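Side-chain contacts in butyryl-CoA dehydrogenase (Marinomonas mediterranea, PDB 6CXT), which belongs to the acyl-CoA dehydrogenase family of flavoproteins and binds flavin-adenine dinucleotide in an assembly of several copies of the chain: residues A16-F19 against G20-L23; D272-I275 against S276-Q279; H283-A286 against D287-V290; A317-K320 against L321-E325; S359-F362 against S363-D367. All coordinates share one frame; numbering follows the deposited sequence. Where two conformers were deposited one is given.

Contact 1: A16-F19 against G20-L23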
# COMPACT_ATOMS: atom_id res chain seq x y z
N ALA B 16 -18.87 -30.37 0.97
CA ALA B 16 -17.82 -29.73 1.79
C ALA B 16 -18.32 -28.60 2.68
O ALA B 16 -17.95 -28.50 3.85
CB ALA B 16 -16.67 -29.24 0.92
N LEU B 17 -19.15 -27.72 2.12
CA LEU B 17 -19.76 -26.64 2.92
C LEU B 17 -20.62 -27.14 4.07
O LEU B 17 -20.59 -26.59 5.18
CB LEU B 17 -20.58 -25.67 2.07
CG LEU B 17 -19.80 -24.75 1.11
CD1 LEU B 17 -20.80 -23.94 0.30
CD2 LEU B 17 -18.81 -23.85 1.82
N ARG B 18 -21.40 -28.18 3.81
CA ARG B 18 -22.21 -28.76 4.88
C ARG B 18 -21.37 -29.50 5.93
O ARG B 18 -21.68 -29.47 7.11
CB ARG B 18 -23.25 -29.73 4.28
CG ARG B 18 -24.35 -29.09 3.42
CD ARG B 18 -25.16 -30.15 2.63
NE ARG B 18 -25.05 -31.52 3.19
CZ ARG B 18 -24.60 -32.61 2.54
NH1 ARG B 18 -24.23 -32.55 1.26
NH2 ARG B 18 -24.54 -33.78 3.18
N PHE B 19 -20.29 -30.14 5.51
CA PHE B 19 -19.44 -30.90 6.44
C PHE B 19 -18.84 -30.06 7.57
O PHE B 19 -18.82 -30.53 8.69
CB PHE B 19 -18.38 -31.71 5.71
CG PHE B 19 -17.50 -32.49 6.62
CD1 PHE B 19 -17.92 -33.74 7.13
CD2 PHE B 19 -16.24 -32.00 6.99
CE1 PHE B 19 -17.09 -34.46 7.99
CE2 PHE B 19 -15.42 -32.72 7.86
CZ PHE B 19 -15.84 -33.95 8.34
N GLY B 20 -18.36 -28.83 7.31
CA GLY B 20 -17.91 -27.90 8.39
C GLY B 20 -18.61 -27.88 9.76
O GLY B 20 -17.92 -27.92 10.79
N LYS B 21 -19.95 -27.86 9.78
CA LYS B 21 -20.76 -27.92 11.01
C LYS B 21 -20.66 -29.24 11.81
O LYS B 21 -20.86 -29.26 13.03
CB LYS B 21 -22.25 -27.64 10.71
CG LYS B 21 -23.02 -28.85 10.15
CD LYS B 21 -24.43 -28.52 9.67
CE LYS B 21 -24.42 -28.03 8.22
NZ LYS B 21 -25.64 -28.43 7.44
N GLU B 22 -20.38 -30.34 11.14
CA GLU B 22 -20.23 -31.63 11.81
C GLU B 22 -18.99 -31.69 12.71
O GLU B 22 -18.86 -32.63 13.51
CB GLU B 22 -20.23 -32.77 10.80
CG GLU B 22 -21.63 -33.04 10.27
CD GLU B 22 -21.63 -33.98 9.09
OE1 GLU B 22 -20.91 -35.00 9.13
OE2 GLU B 22 -22.36 -33.69 8.12
N LEU B 23 -18.11 -30.69 12.59
CA LEU B 23 -16.94 -30.62 13.45
C LEU B 23 -17.24 -29.80 14.70
O LEU B 23 -16.87 -30.24 15.81
CB LEU B 23 -15.70 -30.11 12.69
CG LEU B 23 -15.13 -30.95 11.51
CD1 LEU B 23 -13.90 -30.27 10.94
CD2 LEU B 23 -14.84 -32.41 11.81
O HOH W 1 -21.17 -26.38 8.13
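Phe19 and Leu23 touch at the point where helix 7-19, in the N-terminal helical domain of the acyl-CoA dehydrogenase fold, gives way to a loop: CZ of the ring lies 3.9 Å from CD2 of Leu23. The contact has a tight inner side and a loose outer one. On the inner side the Phe19 ring swings in under the turn because its CG is anti to the backbone N (chi1 -180°), and it is buried against Leu41 and Phe44 of helix 35-44 and Leu74 of helix 64-77. Leu23 reaches it obliquely through one branch and rests at the same time on Asn37 and Ala40. Ser77 holds the backbone here, hydrogen-bonded through OG to Ala16 O and weakly to Gly20 N. The turn itself is closed by Glu22 N, which donates to Phe19 O at 2.9 Å, a bent bond (140° at the hydrogen) with the donor well above the carbonyl plane.

The outer side belongs to Arg18, Lys21 and Glu22, all exposed. Glu22 crosses the ring at about a right angle, its carboxylate turned 67° from the ring plane, and OE1 comes within 3.8 Å of Phe19 CD1. Arg18 and Lys21 bring like charges fairly close without touching, NE to NZ 5.3 Å. The lysine folds back over the preceding turn, its chain bent at chi3 and chi4, which lays the aliphatic CE 3.3 Å from Arg18 O. Beside it a water donates to Leu17 O at 3.0 Å.

Contact 2: D272-I275 against S276-Q279. With FAD (flavin-adenine dinucleotide), chain D.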
# COMPACT_ATOMS: atom_id res chain seq x y z
N ASP B 272 -27.18 5.73 14.86
CA ASP B 272 -28.42 5.58 14.08
C ASP B 272 -28.26 5.23 12.59
O ASP B 272 -29.22 5.32 11.84
CB ASP B 272 -29.36 6.81 14.25
CG ASP B 272 -29.51 7.25 15.73
OD1 ASP B 272 -29.55 6.38 16.64
OD2 ASP B 272 -29.59 8.48 15.99
N LYS B 273 -27.05 4.81 12.17
CA LYS B 273 -26.90 4.14 10.86
C LYS B 273 -26.06 2.86 10.99
O LYS B 273 -25.24 2.79 11.87
CB LYS B 273 -26.30 5.10 9.83
CG LYS B 273 -24.97 5.71 10.21
CD LYS B 273 -24.85 7.12 9.65
CE LYS B 273 -24.06 7.14 8.36
NZ LYS B 273 -24.15 8.50 7.76
N THR B 274 -26.25 1.90 10.10
CA THR B 274 -25.34 0.75 10.05
C THR B 274 -23.92 1.25 9.66
O THR B 274 -23.78 2.22 8.92
CB THR B 274 -25.83 -0.30 9.07
OG1 THR B 274 -25.97 0.30 7.76
CG2 THR B 274 -27.20 -0.80 9.56
N ILE B 275 -22.89 0.59 10.16
CA ILE B 275 -21.52 1.06 9.88
C ILE B 275 -21.19 0.89 8.40
O ILE B 275 -20.25 1.54 7.88
CB ILE B 275 -20.47 0.36 10.78
CG1 ILE B 275 -20.52 -1.18 10.60
CG2 ILE B 275 -20.70 0.82 12.24
CD1 ILE B 275 -19.33 -1.90 11.30
N SER B 276 -21.95 0.05 7.73
CA SER B 276 -21.90 -0.10 6.23
C SER B 276 -22.11 1.21 5.50
O SER B 276 -21.75 1.34 4.34
CB SER B 276 -22.92 -1.13 5.72
OG SER B 276 -24.24 -0.57 5.86
N ARG B 277 -22.68 2.20 6.20
CA ARG B 277 -22.92 3.47 5.55
C ARG B 277 -21.68 4.37 5.56
O ARG B 277 -21.66 5.41 4.92
CB ARG B 277 -24.10 4.19 6.25
CG ARG B 277 -25.47 3.60 5.89
CD ARG B 277 -25.77 3.97 4.44
NE ARG B 277 -27.08 3.55 3.97
CZ ARG B 277 -28.25 4.16 4.24
NH1 ARG B 277 -28.32 5.24 5.01
NH2 ARG B 277 -29.37 3.65 3.71
N PHE B 278 -20.64 3.99 6.31
CA PHE B 278 -19.40 4.77 6.25
C PHE B 278 -18.51 4.15 5.19
O PHE B 278 -18.19 2.95 5.29
CB PHE B 278 -18.68 4.73 7.61
CG PHE B 278 -19.53 5.27 8.73
CD1 PHE B 278 -19.92 6.61 8.74
CD2 PHE B 278 -19.95 4.42 9.78
CE1 PHE B 278 -20.73 7.11 9.77
CE2 PHE B 278 -20.77 4.91 10.82
CZ PHE B 278 -21.15 6.25 10.81
N GLN B 279 -18.06 4.95 4.23
CA GLN B 279 -17.18 4.39 3.15
C GLN B 279 -15.84 3.89 3.70
O GLN B 279 -15.27 2.99 3.12
CB GLN B 279 -16.95 5.40 2.01
CG GLN B 279 -18.23 5.55 1.21
CD GLN B 279 -18.12 6.59 0.11
OE1 GLN B 279 -18.88 6.50 -0.88
NE2 GLN B 279 -17.16 7.48 0.20
PA FAD D . -17.50 0.40 16.24
O1A FAD D . -17.55 1.84 16.72
O2A FAD D . -18.69 -0.54 16.19
O5B FAD D . -16.74 0.40 14.80
C5B FAD D . -16.69 -0.77 13.95
C4B FAD D . -16.07 -0.28 12.62
O4B FAD D . -16.89 0.79 12.07
C3B FAD D . -14.67 0.29 12.85
O3B FAD D . -13.96 -0.03 11.64
C2B FAD D . -14.93 1.82 12.86
O2B FAD D . -13.75 2.61 12.54
C1B FAD D . -16.10 1.95 11.85
N9A FAD D . -16.81 3.22 12.11
C8A FAD D . -17.61 3.52 13.16
N7A FAD D . -17.99 4.85 13.10
C5A FAD D . -17.41 5.40 12.00
C6A FAD D . -17.38 6.72 11.33
N6A FAD D . -18.04 7.82 11.83
N1A FAD D . -16.62 6.83 10.19
C2A FAD D . -15.91 5.78 9.65
N3A FAD D . -15.93 4.55 10.22
C4A FAD D . -16.63 4.31 11.36
N1 FAD D . -13.22 1.91 25.90
C2 FAD D . -13.31 2.57 27.11
O2 FAD D . -14.35 3.25 27.29
N3 FAD D . -12.37 2.49 28.09
C4 FAD D . -11.28 1.69 27.94
O4 FAD D . -10.45 1.63 28.84
C4X FAD D . -11.12 0.94 26.66
N5 FAD D . -10.08 0.09 26.43
C5X FAD D . -9.97 -0.64 25.29
C6 FAD D . -8.85 -1.50 25.15
C7 FAD D . -8.72 -2.29 23.99
C7M FAD D . -7.55 -3.23 23.87
C8 FAD D . -9.73 -2.22 22.92
C8M FAD D . -9.59 -3.04 21.68
C9 FAD D . -10.83 -1.34 23.04
C9A FAD D . -10.97 -0.55 24.20
N10 FAD D . -12.08 0.34 24.39
C10 FAD D . -12.17 1.08 25.62
C1' FAD D . -13.13 0.47 23.39
C2' FAD D . -12.59 1.28 22.19
O2' FAD D . -12.40 2.68 22.48
C3' FAD D . -13.49 1.02 20.99
O3' FAD D . -13.31 -0.37 20.64
C4' FAD D . -13.38 1.96 19.78
O4' FAD D . -13.84 3.30 20.13
C5' FAD D . -14.22 1.45 18.60
O5' FAD D . -15.54 1.18 19.08
P FAD D . -16.21 -0.20 18.74
O1P FAD D . -17.64 -0.23 19.30
O2P FAD D . -15.36 -1.39 19.15
O3P FAD D . -16.36 -0.29 17.15
O HOH W 2 -22.04 7.98 5.87
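Lys273 CE touches both Phe278 CE1 and Arg277 CB, each at 3.6 Å, so the aliphatic part of the lysine bridges the turn that follows strand 273-274. The chain is bent at chi2 and chi3, and this folds it back along the turn until NZ donates to a water at 2.9 Å; the same water donates to Arg277 O. Ile275 meets Phe278 more loosely, through CB and CD2.

Two i to i+3 backbone bonds form the short 3-10 turn from which these side chains project: Arg277 N donates to Thr274 O and Phe278 N to Ile275 O, both at 2.9 Å. Further out, the polar ends look to other chains. Thr274 OG1 bonds Glu15 of the alpha/beta hydrolase fold protein, while Ser276 OG and Arg277 NE bond the C-terminal Leu380 of the second subunit.

Phe278 holds the N-cap position of helix 279-306, and its ring carries a flavin-adenine dinucleotide adenine on one face, C6A 3.5 Å above the plane and over the ring centre. Ile275 CD1 touches the ribose at O4B. This is the adenine end of the flavin-adenine dinucleotide site, at a subunit interface of an acyl-CoA dehydrogenase-fold protein.

Contact 3: H283-A286 against D287-V290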
# COMPACT_ATOMS: atom_id res chain seq x y z
N HIS B 283 -15.91 0.56 1.83
CA HIS B 283 -14.87 0.46 0.73
C HIS B 283 -13.75 -0.48 1.13
O HIS B 283 -13.22 -1.18 0.27
CB HIS B 283 -14.38 1.83 0.35
CG HIS B 283 -15.40 2.58 -0.45
ND1 HIS B 283 -15.09 3.54 -1.38
CD2 HIS B 283 -16.74 2.40 -0.51
CE1 HIS B 283 -16.21 3.99 -1.94
NE2 HIS B 283 -17.22 3.28 -1.46
N ARG B 284 -13.53 -0.50 2.43
CA ARG B 284 -12.62 -1.57 2.99
C ARG B 284 -13.11 -3.07 2.68
O ARG B 284 -12.45 -3.96 2.11
CB ARG B 284 -12.46 -1.40 4.50
CG ARG B 284 -11.46 -2.32 5.17
CD ARG B 284 -11.07 -1.85 6.58
NE ARG B 284 -10.31 -0.62 6.67
CZ ARG B 284 -9.04 -0.43 6.27
NH1 ARG B 284 -8.32 -1.38 5.77
NH2 ARG B 284 -8.47 0.77 6.39
N ILE B 285 -14.42 -3.20 2.91
CA ILE B 285 -15.04 -4.50 2.57
C ILE B 285 -15.03 -4.77 1.07
O ILE B 285 -14.81 -5.94 0.62
CB ILE B 285 -16.46 -4.62 3.20
CG1 ILE B 285 -16.30 -4.58 4.72
CG2 ILE B 285 -17.15 -5.95 2.81
CD1 ILE B 285 -17.63 -4.48 5.49
N ALA B 286 -15.28 -3.72 0.27
CA ALA B 286 -15.24 -3.89 -1.17
C ALA B 286 -13.84 -4.44 -1.61
O ALA B 286 -13.74 -5.35 -2.40
CB ALA B 286 -15.49 -2.56 -1.87
N ASP B 287 -12.80 -3.89 -1.02
CA ASP B 287 -11.44 -4.34 -1.36
C ASP B 287 -11.17 -5.75 -0.86
O ASP B 287 -10.43 -6.48 -1.51
CB ASP B 287 -10.38 -3.39 -0.80
CG ASP B 287 -10.29 -2.07 -1.55
OD1 ASP B 287 -10.72 -1.96 -2.73
OD2 ASP B 287 -9.81 -1.07 -0.91
N MET B 288 -11.76 -6.17 0.27
CA MET B 288 -11.66 -7.59 0.66
C MET B 288 -12.32 -8.44 -0.43
O MET B 288 -11.80 -9.52 -0.80
CB MET B 288 -12.39 -7.83 2.00
CG MET B 288 -11.76 -7.13 3.19
SD MET B 288 -12.81 -7.26 4.69
CE MET B 288 -12.65 -9.02 5.00
N GLY B 289 -13.46 -7.99 -0.96
CA GLY B 289 -14.15 -8.78 -2.02
C GLY B 289 -13.29 -8.85 -3.30
O GLY B 289 -13.18 -9.90 -3.95
N VAL B 290 -12.69 -7.72 -3.64
CA VAL B 290 -11.83 -7.66 -4.83
C VAL B 290 -10.62 -8.64 -4.69
O VAL B 290 -10.35 -9.48 -5.58
CB VAL B 290 -11.33 -6.23 -5.09
CG1 VAL B 290 -10.30 -6.22 -6.26
CG2 VAL B 290 -12.54 -5.29 -5.39
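With its CG anti to the carbonyl carbon (chi1 -65°), Met288 leans back along the helix and sets CG 3.4 Å from Arg284 O. A bend at chi3 turns the methyl aside while SD stays 4.4 Å from Ile285 CG1, a loose apolar touch. Asp287 takes the same first torsion (chi1 -73°), which places OD2 3.6 Å from His283 O.

These residues form two consecutive turns of helix 279-306, in the C-terminal helical domain of the acyl-CoA dehydrogenase fold. Four backbone bonds of the i to i+4 kind join them, from Asp287 N to His283 O through Val290 N to Ala286 O, the last 2.9 Å long. Val290 CG2 packs back on that same acceptor, 3.2 Å from Ala286 O.

Around the helix the faces differ. Ile285 and Met288 meet helix 248-267, and Met288 also meets helix 313-338. His283, Ala286 and Val290 pack on the second subunit.

The polar ends divide in the same way. Arg284 turns to helix 313-338 of its own chain, where in the conformer given it forms a salt bridge with Asp333. Asp287 and His283 face the second subunit: Asp287 makes a salt bridge to Arg370 of that subunit, and His283 NE2 a hydrogen bond to its Glu371. The nearby arginine would be expected to favour the charged form of Asp287.

Contact 4: A317-K320 against L321-E325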
# COMPACT_ATOMS: atom_id res chain seq x y z
N ALA B 317 3.24 -20.11 -7.87
CA ALA B 317 3.87 -19.18 -6.97
C ALA B 317 3.00 -17.86 -6.88
O ALA B 317 2.89 -17.30 -5.79
CB ALA B 317 5.27 -18.84 -7.46
N MET B 318 2.46 -17.38 -8.01
CA MET B 318 1.61 -16.19 -7.94
C MET B 318 0.38 -16.45 -7.06
O MET B 318 -0.02 -15.57 -6.28
CB MET B 318 1.17 -15.76 -9.36
CG MET B 318 2.34 -15.20 -10.17
SD MET B 318 1.63 -14.50 -11.69
CE MET B 318 3.11 -13.65 -12.25
N SER B 319 -0.23 -17.62 -7.18
CA SER B 319 -1.41 -17.95 -6.41
C SER B 319 -1.12 -18.03 -4.94
O SER B 319 -1.87 -17.45 -4.10
CB SER B 319 -1.97 -19.26 -6.93
OG SER B 319 -3.09 -19.68 -6.19
N LYS B 320 -0.02 -18.73 -4.60
CA LYS B 320 0.39 -18.89 -3.18
C LYS B 320 0.59 -17.48 -2.58
O LYS B 320 0.13 -17.16 -1.46
CB LYS B 320 1.75 -19.66 -3.11
CG LYS B 320 2.14 -20.14 -1.71
CD LYS B 320 2.66 -19.06 -0.76
CE LYS B 320 3.42 -19.68 0.39
NZ LYS B 320 3.94 -18.72 1.44
N LEU B 321 1.34 -16.65 -3.31
CA LEU B 321 1.64 -15.28 -2.85
C LEU B 321 0.32 -14.48 -2.69
O LEU B 321 0.10 -13.88 -1.65
CB LEU B 321 2.56 -14.60 -3.87
CG LEU B 321 2.96 -13.14 -3.60
CD1 LEU B 321 3.73 -13.08 -2.28
CD2 LEU B 321 3.79 -12.61 -4.81
N ALA B 322 -0.50 -14.47 -3.72
CA ALA B 322 -1.70 -13.62 -3.70
C ALA B 322 -2.64 -14.10 -2.59
O ALA B 322 -3.22 -13.25 -1.88
CB ALA B 322 -2.40 -13.66 -5.05
N ILE B 323 -2.82 -15.43 -2.45
CA ILE B 323 -3.75 -15.95 -1.44
C ILE B 323 -3.25 -15.59 -0.03
O ILE B 323 -4.04 -15.10 0.82
CB ILE B 323 -3.92 -17.50 -1.56
CG1 ILE B 323 -4.71 -17.82 -2.85
CG2 ILE B 323 -4.67 -18.09 -0.33
CD1 ILE B 323 -4.64 -19.29 -3.25
N SER B 324 -1.96 -15.85 0.22
CA SER B 324 -1.46 -15.72 1.57
C SER B 324 -1.43 -14.20 1.92
O SER B 324 -1.81 -13.81 3.05
CB SER B 324 -0.05 -16.35 1.69
OG SER B 324 0.85 -15.72 0.77
N GLU B 325 -1.03 -13.36 0.96
CA GLU B 325 -1.05 -11.90 1.22
C GLU B 325 -2.48 -11.35 1.41
O GLU B 325 -2.72 -10.51 2.32
CB GLU B 325 -0.25 -11.08 0.16
CG GLU B 325 1.26 -11.47 0.18
CD GLU B 325 2.01 -11.03 1.43
OE1 GLU B 325 1.48 -10.23 2.27
OE2 GLU B 325 3.21 -11.45 1.62
O HOH W 3 3.51 -16.12 0.56
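Ile323 lies back over Ser319, one turn earlier, with CG1 3.1 Å from Ser319 O. Both sit on helix 313-338 in the C-terminal helical domain of the acyl-CoA dehydrogenase fold, on a buried face packed against helices 248-267 and 279-306. With CG1 anti to the carbonyl carbon (chi1 -70°), the isoleucine points its longer branch back down the helix, and in the serine conformer given its CD1 methyl is 3.3 Å from Ser319 OG. Ser319 O also accepts the main-chain bond from Ile323 N at 2.8 Å.

Next around the helix, Lys320 passes Ser324. Its chain turns at chi2 and then runs extended, bringing CD 4.1 Å from Ser324 OG and carrying NZ on to the loop before helix 366-377, where it bonds the carbonyls of Ser359, Phe362 and Gly364. A buried ammonium is thus met by several main-chain oxygens. Leu321, on another side of the helix, packs on Ser366 of its own chain and on Val290 of the second subunit.

Lys320 O accepts from Ser324 N at 3.0 Å. The serine hydroxyl is close to two carbonyls, Lys320 O at 2.8 Å and Leu321 O at 3.1 Å, and a water joins it to the lysine, accepting from NZ and donating to Ser324 OG at 2.7 Å.

Contact 5: S359-F362 against S363-D367. With FAD (flavin-adenine dinucleotide), chain C.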
# COMPACT_ATOMS: atom_id res chain seq x y z
N SER B 359 0.78 -18.33 6.84
CA SER B 359 0.64 -18.66 5.42
C SER B 359 1.63 -17.89 4.51
O SER B 359 1.91 -18.38 3.39
CB SER B 359 -0.79 -18.48 4.93
OG SER B 359 -1.02 -17.08 4.69
N VAL B 360 2.12 -16.72 4.94
CA VAL B 360 3.19 -15.98 4.18
C VAL B 360 4.63 -16.47 4.51
O VAL B 360 5.61 -15.93 3.97
CB VAL B 360 3.14 -14.44 4.38
CG1 VAL B 360 1.74 -13.94 3.92
CG2 VAL B 360 3.34 -14.06 5.85
N LEU B 361 4.74 -17.47 5.40
CA LEU B 361 6.05 -18.06 5.75
C LEU B 361 6.18 -19.49 5.23
O LEU B 361 7.15 -19.77 4.49
CB LEU B 361 6.22 -18.08 7.27
CG LEU B 361 6.15 -16.69 7.90
CD1 LEU B 361 6.24 -16.85 9.40
CD2 LEU B 361 7.23 -15.70 7.36
N PHE B 362 5.24 -20.38 5.56
CA PHE B 362 5.39 -21.80 5.20
C PHE B 362 5.19 -22.01 3.71
O PHE B 362 4.57 -21.17 3.03
CB PHE B 362 4.53 -22.75 6.07
CG PHE B 362 3.06 -22.45 6.06
CD1 PHE B 362 2.27 -22.64 4.89
CD2 PHE B 362 2.44 -22.03 7.25
CE1 PHE B 362 0.90 -22.39 4.91
CE2 PHE B 362 1.06 -21.76 7.27
CZ PHE B 362 0.29 -21.95 6.12
N SER B 363 5.71 -23.12 3.18
CA SER B 363 5.72 -23.40 1.75
C SER B 363 6.57 -22.39 0.94
O SER B 363 6.39 -22.26 -0.25
CB SER B 363 4.31 -23.50 1.14
OG SER B 363 3.43 -24.14 2.06
N GLY B 364 7.52 -21.75 1.58
CA GLY B 364 8.33 -20.67 0.97
C GLY B 364 7.75 -19.29 1.30
O GLY B 364 6.56 -19.05 1.03
N THR B 365 8.55 -18.41 1.85
CA THR B 365 8.04 -17.08 2.20
C THR B 365 7.58 -16.30 0.95
O THR B 365 7.93 -16.66 -0.22
CB THR B 365 9.06 -16.20 2.91
OG1 THR B 365 10.08 -15.80 1.96
CG2 THR B 365 9.68 -16.92 4.15
N SER B 366 6.85 -15.19 1.19
CA SER B 366 6.46 -14.35 0.05
C SER B 366 7.70 -13.93 -0.77
O SER B 366 7.62 -13.78 -1.98
CB SER B 366 5.73 -13.09 0.65
OG SER B 366 4.53 -13.64 1.27
N ASP B 367 8.81 -13.65 -0.09
CA ASP B 367 10.04 -13.23 -0.82
C ASP B 367 10.50 -14.33 -1.76
O ASP B 367 10.94 -14.02 -2.86
CB ASP B 367 11.14 -12.85 0.15
CG ASP B 367 10.69 -11.72 1.10
OD1 ASP B 367 10.04 -10.74 0.60
OD2 ASP B 367 10.97 -11.82 2.32
PA FAD C . 14.76 -17.54 6.66
O1A FAD C . 14.91 -18.42 5.43
O2A FAD C . 15.83 -17.36 7.73
O5B FAD C . 14.24 -16.09 6.16
C5B FAD C . 14.18 -14.94 7.03
C4B FAD C . 13.83 -13.75 6.11
O4B FAD C . 14.84 -13.62 5.07
C3B FAD C . 12.49 -13.96 5.42
O3B FAD C . 11.94 -12.65 5.30
C2B FAD C . 12.91 -14.44 4.01
O2B FAD C . 11.90 -14.23 2.99
C1B FAD C . 14.24 -13.65 3.79
N9A FAD C . 15.04 -14.35 2.76
C8A FAD C . 15.70 -15.53 2.88
N7A FAD C . 16.23 -15.90 1.66
C5A FAD C . 15.89 -14.94 0.75
C6A FAD C . 16.11 -14.68 -0.70
N6A FAD C . 16.81 -15.55 -1.50
N1A FAD C . 15.55 -13.54 -1.22
C2A FAD C . 14.81 -12.65 -0.47
N3A FAD C . 14.60 -12.83 0.85
C4A FAD C . 15.09 -13.93 1.50
N1 FAD C . 9.27 -26.67 7.19
C2 FAD C . 9.25 -28.03 6.91
O2 FAD C . 10.33 -28.52 6.46
N3 FAD C . 8.16 -28.83 7.10
C4 FAD C . 7.03 -28.34 7.65
O4 FAD C . 6.07 -29.08 7.83
C4X FAD C . 6.98 -26.88 8.00
N5 FAD C . 5.90 -26.30 8.58
C5X FAD C . 5.88 -24.99 8.96
C6 FAD C . 4.70 -24.48 9.57
C7 FAD C . 4.66 -23.14 9.98
C7M FAD C . 3.42 -22.62 10.67
C8 FAD C . 5.83 -22.26 9.78
C8M FAD C . 5.79 -20.83 10.20
C9 FAD C . 6.99 -22.74 9.14
C9A FAD C . 7.04 -24.09 8.72
N10 FAD C . 8.20 -24.66 8.10
C10 FAD C . 8.19 -26.05 7.74
C1' FAD C . 9.40 -23.86 7.87
C2' FAD C . 9.14 -22.90 6.69
O2' FAD C . 9.07 -23.55 5.41
C3' FAD C . 10.18 -21.79 6.75
O3' FAD C . 9.90 -21.03 7.95
C4' FAD C . 10.36 -20.89 5.51
O4' FAD C . 10.92 -21.66 4.40
C5' FAD C . 11.30 -19.72 5.81
O5' FAD C . 12.50 -20.25 6.39
P FAD C . 13.05 -19.60 7.71
O1P FAD C . 14.37 -20.29 8.11
O2P FAD C . 12.02 -19.55 8.82
O3P FAD C . 13.43 -18.08 7.39
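The flavin-adenine dinucleotide pocket is lined here by the turn between helices 351-359 and 366-377, in the C-terminal domain of the acyl-CoA dehydrogenase fold. Val360 and Ser366 close that turn: Ser366 N donates to Val360 O at 3.1 Å, and the same oxygen receives a CA-H...O contact from Thr365. Their side chains also meet, Val360 CB 3.5 Å from Ser366 OG, whose hydrogen-bond partner is Glu325. Leu361 CD2 touches Thr365 CG2 more loosely.

Phe362 turns its ring toward the flavin end. CD2 is 3.6 Å from the flavin methyl C7M, which sits at the ring edge near its plane, while Ser359 CA covers one face, offset toward the rim. Ser363 OG lies in plane at the edge, 3.4 Å from Phe362 CD1, and is hydrogen-bonded to Glu242; Ser363 N bonds the second bound ligand, FK4. Gly364 takes backbone angles (phi 96°, psi 126°) that come easily only to a residue without a side chain.

At the other end, Thr365 is the N-cap of helix 366-377, with a weak bond from Ile368 N to its OG1. This hydroxyl sits between backbone N and carbonyl carbon (chi1 71°) and faces the adenosine ribose. O2B of that sugar is gripped twice: it accepts from Thr365 OG1 at 2.6 Å and donates to Asp367 OD2 at 2.7 Å.

From the N terminus, contact 1 closes the turn that ends helix 7-19 and stands apart from the rest, its nearest atoms about 15 Å from contact 4. The others follow in series in the C-terminal domain, so none nests or crosses. Contact 2 closes the turn after strand 273-274 and runs directly into helix 279-306, which carries contact 3. Contact 4 lies on the following helix, 313-338, its nearest atoms about 9 Å from contact 3. Contact 5 closes the turn before helix 366-377 and touches contact 4, their centres about 9 Å apart. Contacts 2, 3 and 4 all meet the second subunit; contacts 2 and 5 serve different flavin-adenine dinucleotide molecules.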